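Local coordinates for protein ubiquitin-activating enzyme E1-like (Saccharomyces cerevisiae, PDB 3ONH) that forms, with AOS1, the dimeric E1 ligase that activates SMT3 using ATP, this piece being the ubiquitin-fold domain that meets the E2 enzyme Ubc9, at residues Asp38-Asp43 / Ser77-Asp82. Residues are numbered along the deposited sequence; the frame is centred on the assembly and turned at random.
Sequences DISLLD and SDEEGD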
ATOM      1  N   ASP A  38       5.714  -5.434 -11.308  1.00  9.35           N
ATOM      2  CA  ASP A  38       4.744  -4.499 -11.850  1.00 19.47           C
ATOM      3  C   ASP A  38       3.488  -4.484 -11.002  1.00 18.63           C
ATOM      4  O   ASP A  38       2.761  -5.472 -10.943  1.00 14.67           O
ATOM      5  CB  ASP A  38       4.380  -4.863 -13.280  1.00  7.40           C
ATOM      6  CG  ASP A  38       5.541  -4.731 -14.235  1.00 23.88           C
ATOM      7  OD1 ASP A  38       6.536  -4.076 -13.869  1.00 32.74           O
ATOM      8  OD2 ASP A  38       5.452  -5.280 -15.359  1.00 21.08           O
ATOM      9  N   ILE A  39       3.222  -3.341 -10.384  1.00 10.02           N
ATOM     10  CA  ILE A  39       2.151  -3.217  -9.415  1.00  6.10           C
ATOM     11  C   ILE A  39       1.360  -1.929  -9.628  1.00 18.45           C
ATOM     12  O   ILE A  39       1.783  -1.039 -10.372  1.00 11.76           O
ATOM     13  CB  ILE A  39       2.731  -3.241  -7.990  1.00 12.87           C
ATOM     14  CG1 ILE A  39       2.119  -4.384  -7.199  1.00 22.13           C
ATOM     15  CG2 ILE A  39       2.604  -1.881  -7.298  1.00 19.25           C
ATOM     16  CD1 ILE A  39       2.421  -5.720  -7.795  1.00 25.98           C
ATOM     17  N   SER A  40       0.203  -1.846  -8.978  1.00 23.20           N
ATOM     18  CA  SER A  40      -0.601  -0.629  -8.977  1.00 20.44           C
ATOM     19  C   SER A  40      -0.973  -0.269  -7.548  1.00  9.51           C
ATOM     20  O   SER A  40      -1.428  -1.121  -6.794  1.00 13.80           O
ATOM     21  CB  SER A  40      -1.880  -0.828  -9.795  1.00  8.58           C
ATOM     22  OG  SER A  40      -2.184   0.334 -10.542  1.00 43.87           O
ATOM     23  N   LEU A  41      -0.776   0.995  -7.185  1.00  6.76           N
ATOM     24  CA  LEU A  41      -1.167   1.507  -5.873  1.00  8.71           C
ATOM     25  C   LEU A  41      -2.108   2.690  -6.049  1.00  9.76           C
ATOM     26  O   LEU A  41      -1.723   3.742  -6.554  1.00 12.19           O
ATOM     27  CB  LEU A  41       0.057   1.918  -5.057  1.00 10.75           C
ATOM     28  CG  LEU A  41      -0.152   2.129  -3.552  1.00 14.12           C
ATOM     29  CD1 LEU A  41       1.176   2.105  -2.819  1.00  7.74           C
ATOM     30  CD2 LEU A  41      -0.888   3.426  -3.260  1.00 20.50           C
ATOM     31  N   LEU A  42      -3.346   2.502  -5.619  1.00  6.30           N
ATOM     32  CA  LEU A  42      -4.386   3.498  -5.781  1.00  8.30           C
ATOM     33  C   LEU A  42      -4.925   3.930  -4.416  1.00 13.44           C
ATOM     34  O   LEU A  42      -5.040   3.116  -3.504  1.00 11.16           O
ATOM     35  CB  LEU A  42      -5.513   2.900  -6.619  1.00 17.38           C
ATOM     36  CG  LEU A  42      -6.786   3.712  -6.831  1.00 35.60           C
ATOM     37  CD1 LEU A  42      -6.646   4.609  -8.038  1.00 36.87           C
ATOM     38  CD2 LEU A  42      -7.961   2.774  -7.012  1.00 15.61           C
ATOM     39  N   ASP A  43      -5.234   5.212  -4.264  1.00  8.20           N
ATOM     40  CA  ASP A  43      -6.052   5.635  -3.136  1.00 11.15           C
ATOM     41  C   ASP A  43      -7.485   5.209  -3.463  1.00 18.15           C
ATOM     42  O   ASP A  43      -8.121   5.776  -4.348  1.00 12.07           O
ATOM     43  CB  ASP A  43      -5.951   7.153  -2.910  1.00 19.91           C
ATOM     44  CG  ASP A  43      -6.630   7.607  -1.616  1.00 14.57           C
ATOM     45  OD1 ASP A  43      -7.483   6.861  -1.104  1.00 19.58           O
ATOM     46  OD2 ASP A  43      -6.314   8.707  -1.104  1.00 11.02           O
ATOM     47  N   SER A  77      -2.522  -3.607  -6.258  1.00 10.20           N
ATOM     48  CA  SER A  77      -2.849  -4.616  -7.253  1.00  9.24           C
ATOM     49  C   SER A  77      -1.658  -5.162  -8.043  1.00  8.02           C
ATOM     50  O   SER A  77      -0.625  -4.507  -8.181  1.00 13.52           O
ATOM     51  CB  SER A  77      -3.871  -4.058  -8.245  1.00 13.50           C
ATOM     52  OG  SER A  77      -5.059  -3.661  -7.595  1.00 11.34           O
ATOM     53  N   ASP A  78      -1.849  -6.366  -8.577  1.00 12.02           N
ATOM     54  CA  ASP A  78      -0.885  -7.054  -9.439  1.00 20.00           C
ATOM     55  C   ASP A  78      -1.122  -6.667 -10.901  1.00 12.11           C
ATOM     56  O   ASP A  78      -2.209  -6.876 -11.441  1.00 15.73           O
ATOM     57  CB  ASP A  78      -1.030  -8.576  -9.230  1.00 14.70           C
ATOM     58  CG  ASP A  78      -0.322  -9.417 -10.297  1.00 35.37           C
ATOM     59  OD1 ASP A  78      -0.152  -8.956 -11.446  1.00 28.36           O
ATOM     60  OD2 ASP A  78       0.043 -10.572  -9.984  1.00 15.87           O
ATOM     61  N   GLU A  79      -0.110  -6.101 -11.545  1.00 13.48           N
ATOM     62  CA  GLU A  79      -0.290  -5.601 -12.909  1.00  7.08           C
ATOM     63  C   GLU A  79       0.529  -6.356 -13.944  1.00 29.43           C
ATOM     64  O   GLU A  79       0.519  -6.009 -15.122  1.00 21.59           O
ATOM     65  CB  GLU A  79       0.028  -4.106 -12.991  1.00 20.53           C
ATOM     66  CG  GLU A  79      -0.884  -3.226 -12.153  1.00 13.95           C
ATOM     67  CD  GLU A  79      -2.318  -3.233 -12.647  1.00 18.98           C
ATOM     68  OE1 GLU A  79      -2.545  -3.576 -13.825  1.00 18.24           O
ATOM     69  OE2 GLU A  79      -3.224  -2.890 -11.858  1.00 20.64           O
ATOM     70  N   GLU A  80       1.247  -7.381 -13.506  1.00 23.93           N
ATOM     71  CA  GLU A  80       1.961  -8.240 -14.435  1.00  9.17           C
ATOM     72  C   GLU A  80       0.932  -9.230 -14.965  1.00 30.28           C
ATOM     73  O   GLU A  80       0.891  -9.533 -16.156  1.00 50.04           O
ATOM     74  CB  GLU A  80       3.111  -8.958 -13.732  1.00 14.19           C
ATOM     75  CG  GLU A  80       4.325  -9.209 -14.616  1.00 20.92           C
ATOM     76  CD  GLU A  80       5.644  -8.900 -13.919  1.00 30.45           C
ATOM     77  OE1 GLU A  80       5.642  -8.104 -12.959  1.00 32.88           O
ATOM     78  OE2 GLU A  80       6.690  -9.445 -14.338  1.00 40.59           O
ATOM     79  N   GLY A  81       0.093  -9.714 -14.052  1.00 39.47           N
ATOM     80  CA  GLY A  81      -1.083 -10.506 -14.369  1.00 32.35           C
ATOM     81  C   GLY A  81      -1.148 -11.202 -15.715  1.00 34.73           C
ATOM     82  O   GLY A  81      -2.007 -10.901 -16.545  1.00 47.40           O
ATOM     83  N   ASP A  82      -0.249 -12.154 -15.929  1.00 37.46           N
ATOM     84  CA  ASP A  82      -0.311 -12.989 -17.121  1.00 58.22           C
ATOM     85  C   ASP A  82      -1.594 -13.824 -17.086  1.00 55.66           C
ATOM     86  O   ASP A  82      -2.594 -13.491 -17.734  1.00 44.76           O
ATOM     87  CB  ASP A  82       0.930 -13.893 -17.196  1.00 28.76           C
ATOM     88  CG  ASP A  82       1.172 -14.446 -18.584  1.00 21.64           C
ATOM     89  OD1 ASP A  82       0.198 -14.620 -19.349  1.00 24.83           O
ATOM     90  OD2 ASP A  82       2.347 -14.712 -18.906  1.00 30.96           O
TER
HETATM   91  O   HOH W   1       2.572  -4.995 -17.014  1.00 32.34           O
HETATM   92  O   HOH W   2      -4.547  -0.953  -7.584  1.00 12.85           O
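The carboxylates of Asp38 and Glu80 meet where strand 39-43 begins and its antiparallel neighbour 73-78 gives way to a loop, their planes turned 36° apart and the two side chains crossing at about a right angle. Glu80 OE1 accepts a nearly straight bond from Asp38 N (3.1 Å), met close to its C-O axis. Asp38 OD2 lies only 3.7 Å from Glu80 OE1, a like-charge approach that the amide donor and a water, linked weakly to OD2 and more firmly to Glu79 O, may soften. The carboxylate of Glu79 lies beside Ser40, with OE2 3.2 Å from Ser40 CB; a short side chain here is consistent with so close an acid. With CG anti to its own carbonyl carbon (chi1 -63°), Glu79 sets CG 3.6 Å from Ile39 C; the bend at chi2 then places CD near Ser40 CB. An alanine in place of Glu79 would probably leave Ser40 CB and Ile39 C without the CG and carboxylate that pack on them. Ser77 N bonds Ser40 O (2.8 Å) and Ser40 N returns the bond to Ser77 O, while Glu79 N continues the pairing to Asp38 O. Asp78 suits the turn: its OD1 takes Gly81 N in an Asx motif, and OD2 takes Arg86 N. Buried Ile39, its hydrophobic chain suited to packing on Phe76, brings CG1 doubtfully close to Ser77 O (2.9 Å). Strand 39-43 lies between strands 48-52 and 73-78, the latter flanked in turn by strand 84-95.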